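Side-chain contacts in periplasmic zinc-binding protein troA (Treponema pallidum, PDB 1K0F), which binds zinc tightly and specifically in the periplasm and delivers it to the membrane permease of the TroABC transporter for import: residues G28-G33 against H37-T42; H102-F105 against L109-Y112; D144-Y149 against T259-V264. All coordinates share one frame; numbering follows the deposited sequence.

Contacts 1, 2 and 3 follow one another along the chain. Contact 1 lies in the loop between strand 25-28, an outer strand of the four-stranded parallel sheet, and helix 43-51. Contact 2 joins the loop before helix 107-124 to that helix, its centre about 19 Å from that of contact 1. Contact 3, centred about 11 Å from contact 2, sets the long helix 129-156 beside helix 260-273; contacts 1 and 3 lie on opposite sides of the chain's centre. Contacts 1 and 2 carry the zinc ligands His37 and His102, whose rings meet. Packing continues from the backbone helix 129-156 through Tyr260 and Trp104 to the zinc site, here empty in a closed protein.

Contact 1 (G28-G33 against H37-T42); sequences GLMGPG and HLYTAT
Met30 and Tyr39 face each other across the loop that follows strand 25-28, with their CA atoms 7.8 Å apart and no strand pairing between the two backbones. Tyr39 extends its ring toward 28-33, with CG anti to the backbone N (chi1 -172°), and Met30 lays its CG over one face of that ring. Met30 CG sits above the middle, 4.1 Å from the Tyr39 ring centroid and only 7° off the normal, a CH-pi contact. Beyond it the chain bends at chi3 and runs on toward the CB end of the tyrosine: Met30 CE ends 3.6 Å from Tyr39 CD2 and 3.7 Å from Tyr39 CB. Met30 SD takes a more oblique place, 4.9 Å from the Tyr39 centroid, which makes this a Met-aromatic contact in which the carbons lie closer than the sulfur. At the far end of the ring, Tyr39 OH comes within 2.9 Å of Leu29 O. The Leu29 side chain, whose CB also points toward 37-42, packs on Asp45 and Leu49 of helix 43-51; Tyr39 touches Asp45 as well, and Thr42 stands at the N-cap of the same helix. The contact thus closes the strand-to-helix connection that leaves edge strand 25-28 of the four-stranded parallel sheet. This connection also carries the zinc ligand His37, whose CB points away from 28-33 and whose ring meets those of His102 and His168. With CG over the face, the sulfur oblique to it and the methyl at the CB end, the Met30-Tyr39 contact is mainly dispersive.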
# COMPACT_ATOMS: atom_id res chain seq x y z
N GLY A 28 -12.29 9.38 -0.86
CA GLY A 28 -11.03 8.71 -1.15
C GLY A 28 -10.47 9.34 -2.42
O GLY A 28 -11.00 9.12 -3.51
N LEU A 29 -9.42 10.14 -2.27
CA LEU A 29 -8.81 10.81 -3.42
C LEU A 29 -8.14 9.90 -4.45
O LEU A 29 -8.22 10.15 -5.65
CB LEU A 29 -7.79 11.84 -2.95
CG LEU A 29 -8.43 13.14 -2.46
CD1 LEU A 29 -7.37 14.23 -2.39
CD2 LEU A 29 -9.56 13.54 -3.40
N MET A 30 -7.49 8.84 -3.97
CA MET A 30 -6.82 7.91 -4.87
C MET A 30 -7.52 6.55 -4.84
O MET A 30 -7.48 5.85 -3.83
CB MET A 30 -5.36 7.78 -4.47
CG MET A 30 -4.76 9.05 -3.93
SD MET A 30 -3.10 8.72 -3.41
CE MET A 30 -2.29 10.26 -3.77
N GLY A 31 -8.16 6.20 -5.94
CA GLY A 31 -8.88 4.93 -5.99
C GLY A 31 -8.16 3.78 -6.67
O GLY A 31 -6.97 3.86 -6.98
N PRO A 32 -8.87 2.67 -6.89
CA PRO A 32 -8.26 1.51 -7.52
C PRO A 32 -7.39 1.92 -8.71
O PRO A 32 -7.62 2.95 -9.33
CB PRO A 32 -9.46 0.66 -7.96
CG PRO A 32 -10.70 1.44 -7.58
CD PRO A 32 -10.28 2.44 -6.56
N GLY A 33 -6.38 1.11 -9.00
CA GLY A 33 -5.50 1.40 -10.11
C GLY A 33 -4.83 2.77 -10.06
O GLY A 33 -4.33 3.24 -11.07
N HIS A 37 2.25 7.87 -5.93
CA HIS A 37 3.54 8.50 -6.25
C HIS A 37 3.34 9.61 -7.27
O HIS A 37 3.56 10.79 -7.00
CB HIS A 37 4.50 7.47 -6.85
CG HIS A 37 4.69 6.24 -6.02
ND1 HIS A 37 5.12 6.29 -4.71
CD2 HIS A 37 4.52 4.93 -6.31
CE1 HIS A 37 5.21 5.06 -4.23
NE2 HIS A 37 4.85 4.21 -5.18
N LEU A 38 2.90 9.22 -8.46
CA LEU A 38 2.70 10.16 -9.54
C LEU A 38 1.28 10.69 -9.61
O LEU A 38 0.76 10.96 -10.70
CB LEU A 38 3.07 9.47 -10.85
CG LEU A 38 4.26 8.51 -10.66
CD1 LEU A 38 4.00 7.22 -11.42
CD2 LEU A 38 5.54 9.18 -11.14
N TYR A 39 0.65 10.85 -8.45
CA TYR A 39 -0.72 11.36 -8.40
C TYR A 39 -0.75 12.86 -8.06
O TYR A 39 -0.00 13.31 -7.18
CB TYR A 39 -1.55 10.56 -7.38
CG TYR A 39 -3.03 10.89 -7.39
CD1 TYR A 39 -3.93 10.14 -8.14
CD2 TYR A 39 -3.53 11.98 -6.68
CE1 TYR A 39 -5.28 10.47 -8.19
CE2 TYR A 39 -4.88 12.32 -6.73
CZ TYR A 39 -5.75 11.57 -7.49
OH TYR A 39 -7.08 11.94 -7.56
N THR A 40 -1.61 13.60 -8.76
CA THR A 40 -1.79 15.04 -8.55
C THR A 40 -3.25 15.31 -8.19
O THR A 40 -4.15 14.68 -8.75
CB THR A 40 -1.50 15.86 -9.83
OG1 THR A 40 -0.73 15.07 -10.73
CG2 THR A 40 -0.77 17.15 -9.48
N ALA A 41 -3.49 16.24 -7.28
CA ALA A 41 -4.85 16.58 -6.89
C ALA A 41 -5.46 17.43 -8.00
O ALA A 41 -5.08 18.59 -8.17
CB ALA A 41 -4.86 17.35 -5.57
N THR A 42 -6.39 16.85 -8.75
CA THR A 42 -7.04 17.56 -9.83
C THR A 42 -7.79 18.77 -9.28
O THR A 42 -7.72 19.07 -8.09
CB THR A 42 -8.03 16.65 -10.54
OG1 THR A 42 -9.13 16.38 -9.67
CG2 THR A 42 -7.36 15.34 -10.93

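Contact 2 (H102-F105 against L109-Y112); sequences HVWF and LWSY
Trp104 presses its CB onto one face of the Trp110 indole, 3.6 Å from the centroid of the six-membered ring and 15° off its normal. The backbone comes equally near, with Trp104 CA 3.4 Å from Trp110 CE3, so the second tryptophan lies against the main chain as well as the side chain of the first. Trp104 holds its CG between the backbone N and the carbonyl carbon (chi1 55°), which swings its indole away from helix 107-124 and turns an edge to its partner. The result is a T-shaped, edge-to-face pair, with planes at 89° and the Trp104 five-membered ring centred 5.9 Å from the Trp110 six-membered ring. Val103 straddles two residues of the helix: its CG2 meets the edge of the Trp110 indole, in the ring plane and 3.8 Å from CE3, while its CG1 lies 3.7 Å from Leu109 CD2. These residues join a loop to the first turn of the helix that follows it, and the loop carries the zinc ligand His102. The Trp104 side chain is also about 4 Å from that of the zinc ligand Asp248, so the tryptophan packs right beside the metal site that this loop helps to form. His102 CA covers a face of the Trp104 indole, 3.6 Å above its plane. Trp104 NE1 lies over a face of the Phe105 ring, toward its rim, and donates a hydrogen bond to Ser247 O. Phe105 in turn stacks on Phe171. Around the other members, Tyr173 of helix 172-178 packs on both Val103 and Leu109, and Met11 of helix 10-20 touches both tryptophans. Trp110 is backed further by Leu143 of helix 129-156 and by the ring of Tyr260.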
# COMPACT_ATOMS: atom_id res chain seq x y z
N HIS A 102 5.83 2.19 2.11
CA HIS A 102 4.84 1.12 1.99
C HIS A 102 4.67 0.31 3.26
O HIS A 102 4.68 -0.92 3.22
CB HIS A 102 5.22 0.22 0.83
CG HIS A 102 5.47 0.97 -0.44
ND1 HIS A 102 6.69 1.54 -0.74
CD2 HIS A 102 4.65 1.28 -1.47
CE1 HIS A 102 6.61 2.16 -1.90
NE2 HIS A 102 5.38 2.02 -2.36
N VAL A 103 4.47 1.01 4.36
CA VAL A 103 4.30 0.39 5.67
C VAL A 103 2.98 -0.35 5.86
O VAL A 103 2.84 -1.15 6.78
CB VAL A 103 4.44 1.46 6.77
CG1 VAL A 103 5.84 2.05 6.74
CG2 VAL A 103 3.40 2.54 6.56
N TRP A 104 2.01 -0.09 5.00
CA TRP A 104 0.73 -0.76 5.12
C TRP A 104 0.87 -2.21 4.71
O TRP A 104 -0.13 -2.92 4.56
CB TRP A 104 -0.29 -0.09 4.21
CG TRP A 104 0.18 -0.04 2.82
CD1 TRP A 104 0.17 -1.06 1.90
CD2 TRP A 104 0.77 1.08 2.17
NE1 TRP A 104 0.72 -0.63 0.72
CE2 TRP A 104 1.10 0.68 0.85
CE3 TRP A 104 1.05 2.40 2.56
CZ2 TRP A 104 1.70 1.54 -0.06
CZ3 TRP A 104 1.64 3.25 1.65
CH2 TRP A 104 1.96 2.82 0.35
N PHE A 105 2.10 -2.65 4.50
CA PHE A 105 2.33 -4.04 4.13
C PHE A 105 2.87 -4.83 5.31
O PHE A 105 3.13 -6.02 5.20
CB PHE A 105 3.24 -4.14 2.91
CG PHE A 105 2.50 -4.08 1.61
CD1 PHE A 105 1.25 -4.67 1.48
CD2 PHE A 105 3.03 -3.38 0.52
CE1 PHE A 105 0.54 -4.58 0.28
CE2 PHE A 105 2.33 -3.29 -0.67
CZ PHE A 105 1.07 -3.88 -0.80
N LEU A 109 2.78 -2.97 11.85
CA LEU A 109 3.34 -1.62 11.88
C LEU A 109 2.37 -0.63 11.25
O LEU A 109 2.59 0.58 11.28
CB LEU A 109 4.67 -1.60 11.13
CG LEU A 109 5.36 -0.24 10.99
CD1 LEU A 109 6.28 -0.00 12.18
CD2 LEU A 109 6.15 -0.21 9.68
N TRP A 110 1.29 -1.16 10.69
CA TRP A 110 0.29 -0.32 10.07
C TRP A 110 -0.71 0.08 11.14
O TRP A 110 -1.46 1.03 10.98
CB TRP A 110 -0.43 -1.08 8.96
CG TRP A 110 -1.53 -0.31 8.30
CD1 TRP A 110 -2.85 -0.62 8.28
CD2 TRP A 110 -1.38 0.90 7.54
NE1 TRP A 110 -3.54 0.31 7.55
CE2 TRP A 110 -2.67 1.25 7.08
CE3 TRP A 110 -0.29 1.71 7.19
CZ2 TRP A 110 -2.90 2.39 6.29
CZ3 TRP A 110 -0.52 2.84 6.41
CH2 TRP A 110 -1.81 3.17 5.97
N SER A 111 -0.71 -0.67 12.24
CA SER A 111 -1.61 -0.37 13.35
C SER A 111 -1.30 1.05 13.82
O SER A 111 -2.16 1.73 14.39
CB SER A 111 -1.38 -1.35 14.51
OG SER A 111 -0.48 -2.37 14.13
N TYR A 112 -0.07 1.48 13.58
CA TYR A 112 0.37 2.83 13.94
C TYR A 112 -0.46 3.81 13.10
O TYR A 112 -1.22 4.62 13.64
CB TYR A 112 1.87 3.02 13.63
CG TYR A 112 2.83 2.47 14.67
CD1 TYR A 112 3.36 3.30 15.67
CD2 TYR A 112 3.26 1.14 14.63
CE1 TYR A 112 4.29 2.81 16.59
CE2 TYR A 112 4.19 0.64 15.55
CZ TYR A 112 4.70 1.49 16.53
OH TYR A 112 5.62 1.01 17.43

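Contact 3 (D144-Y149 against T259-V264); sequences DKLDAY and TYVGMV
Leu146 is the side chain that bridges helix 144-149 and helix 260-264, two segments running almost parallel, with axes 10.3 Å apart and 7° between their directions. The nearest backbone approach is also its own, Leu146 CA to Val261 CA at 6.4 Å. From CA its CB points toward the second helix, and CG continues outward because it stands anti to the backbone N (chi1 179°). There the side chain forks. CD2 is the deeper branch: it presses on the backbone at Val261 CA, 3.3 Å away, a tight fit, and meets Val261 CG2 at 3.9 Å. The same methyl comes 3.6 Å from Tyr260 CE2, approaching that ring obliquely. CD1 lies 3.8 Å from Val264 CG1 and 4.0 Å from Val261 O. CD2 thus serves Tyr260 and Val261, CD1 mainly Val264. Within the second helix, Val264 CG2 lies 3.7 Å above the plane of the Tyr260 ring, toward its rim, so the ring that Leu146 touches is itself supported from one face. The hydroxyl of Tyr260 is hydrogen-bonded to Trp104 O, well beyond this helix pair, while Val107 of helix 107-124 touches both Leu146 and Tyr260. Helix 129-156 is the long backbone helix that links the two lobes in this family of metal-binding proteins, and the C-terminal helix 260-273 packs alongside it; a turn further along, Tyr149 OH adds a polar tie to Asp269. Across the two segments themselves the chemistry is hydrophobic: one buried leucine supplies most of the contact between the helices, and the bond from Tyr260 to Trp104 O, with packing on the ring, would help hold the tyrosine's orientation.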
# COMPACT_ATOMS: atom_id res chain seq x y z
N ASP A 144 -4.91 -7.41 13.26
CA ASP A 144 -4.21 -8.48 13.95
C ASP A 144 -4.42 -9.82 13.26
O ASP A 144 -3.46 -10.50 12.88
CB ASP A 144 -4.67 -8.54 15.41
CG ASP A 144 -4.15 -7.37 16.23
OD1 ASP A 144 -4.54 -7.22 17.41
OD2 ASP A 144 -3.34 -6.59 15.68
N LYS A 145 -5.67 -10.22 13.09
CA LYS A 145 -5.94 -11.48 12.41
C LYS A 145 -5.25 -11.44 11.05
O LYS A 145 -4.66 -12.42 10.62
CB LYS A 145 -7.44 -11.69 12.22
CG LYS A 145 -8.09 -12.61 13.24
CD LYS A 145 -9.62 -12.48 13.21
CE LYS A 145 -10.16 -11.75 14.45
NZ LYS A 145 -9.11 -10.93 15.14
N LEU A 146 -5.32 -10.28 10.39
CA LEU A 146 -4.71 -10.11 9.07
C LEU A 146 -3.21 -10.32 9.09
O LEU A 146 -2.65 -11.05 8.26
CB LEU A 146 -5.02 -8.71 8.50
CG LEU A 146 -4.43 -8.36 7.13
CD1 LEU A 146 -4.59 -9.53 6.17
CD2 LEU A 146 -5.12 -7.14 6.56
N ASP A 147 -2.54 -9.68 10.04
CA ASP A 147 -1.10 -9.85 10.13
C ASP A 147 -0.79 -11.31 10.41
O ASP A 147 0.15 -11.88 9.85
CB ASP A 147 -0.53 -8.99 11.24
CG ASP A 147 0.96 -9.17 11.38
OD1 ASP A 147 1.71 -8.41 10.73
OD2 ASP A 147 1.37 -10.08 12.12
N ALA A 148 -1.58 -11.92 11.28
CA ALA A 148 -1.38 -13.32 11.64
C ALA A 148 -1.49 -14.18 10.40
O ALA A 148 -0.58 -14.94 10.06
CB ALA A 148 -2.40 -13.75 12.67
N TYR A 149 -2.63 -14.03 9.72
CA TYR A 149 -2.94 -14.78 8.50
C TYR A 149 -1.82 -14.67 7.47
O TYR A 149 -1.35 -15.68 6.96
CB TYR A 149 -4.26 -14.25 7.93
CG TYR A 149 -4.67 -14.82 6.59
CD1 TYR A 149 -5.49 -15.95 6.50
CD2 TYR A 149 -4.29 -14.19 5.40
CE1 TYR A 149 -5.93 -16.43 5.27
CE2 TYR A 149 -4.73 -14.66 4.16
CZ TYR A 149 -5.55 -15.78 4.11
OH TYR A 149 -6.00 -16.23 2.89
N THR A 259 -10.74 -3.19 0.31
CA THR A 259 -10.56 -2.89 1.72
C THR A 259 -9.15 -3.33 2.01
O THR A 259 -8.61 -4.19 1.32
CB THR A 259 -11.57 -3.67 2.61
OG1 THR A 259 -11.22 -5.06 2.64
CG2 THR A 259 -12.98 -3.53 2.08
N TYR A 260 -8.54 -2.72 3.02
CA TYR A 260 -7.19 -3.07 3.40
C TYR A 260 -7.13 -4.57 3.56
O TYR A 260 -6.48 -5.27 2.78
CB TYR A 260 -6.85 -2.41 4.72
CG TYR A 260 -5.48 -2.75 5.22
CD1 TYR A 260 -4.35 -2.41 4.48
CD2 TYR A 260 -5.31 -3.42 6.43
CE1 TYR A 260 -3.08 -2.72 4.93
CE2 TYR A 260 -4.04 -3.73 6.90
CZ TYR A 260 -2.93 -3.38 6.14
OH TYR A 260 -1.67 -3.70 6.59
N VAL A 261 -7.84 -5.06 4.57
CA VAL A 261 -7.93 -6.48 4.88
C VAL A 261 -7.97 -7.35 3.64
O VAL A 261 -7.10 -8.19 3.43
CB VAL A 261 -9.18 -6.76 5.74
CG1 VAL A 261 -9.64 -8.22 5.58
CG2 VAL A 261 -8.88 -6.44 7.20
N GLY A 262 -9.00 -7.16 2.82
CA GLY A 262 -9.14 -7.97 1.62
C GLY A 262 -8.05 -7.72 0.59
O GLY A 262 -7.57 -8.65 -0.05
N MET A 263 -7.65 -6.46 0.45
CA MET A 263 -6.62 -6.12 -0.51
C MET A 263 -5.37 -6.92 -0.22
O MET A 263 -4.73 -7.46 -1.14
CB MET A 263 -6.28 -4.63 -0.43
CG MET A 263 -4.88 -4.29 -0.95
SD MET A 263 -3.91 -3.28 0.19
CE MET A 263 -2.95 -2.28 -0.99
N VAL A 264 -5.01 -6.98 1.06
CA VAL A 264 -3.83 -7.71 1.52
C VAL A 264 -4.07 -9.23 1.50
O VAL A 264 -3.14 -10.02 1.27
CB VAL A 264 -3.44 -7.28 2.94
CG1 VAL A 264 -2.28 -8.12 3.44
CG2 VAL A 264 -3.07 -5.81 2.95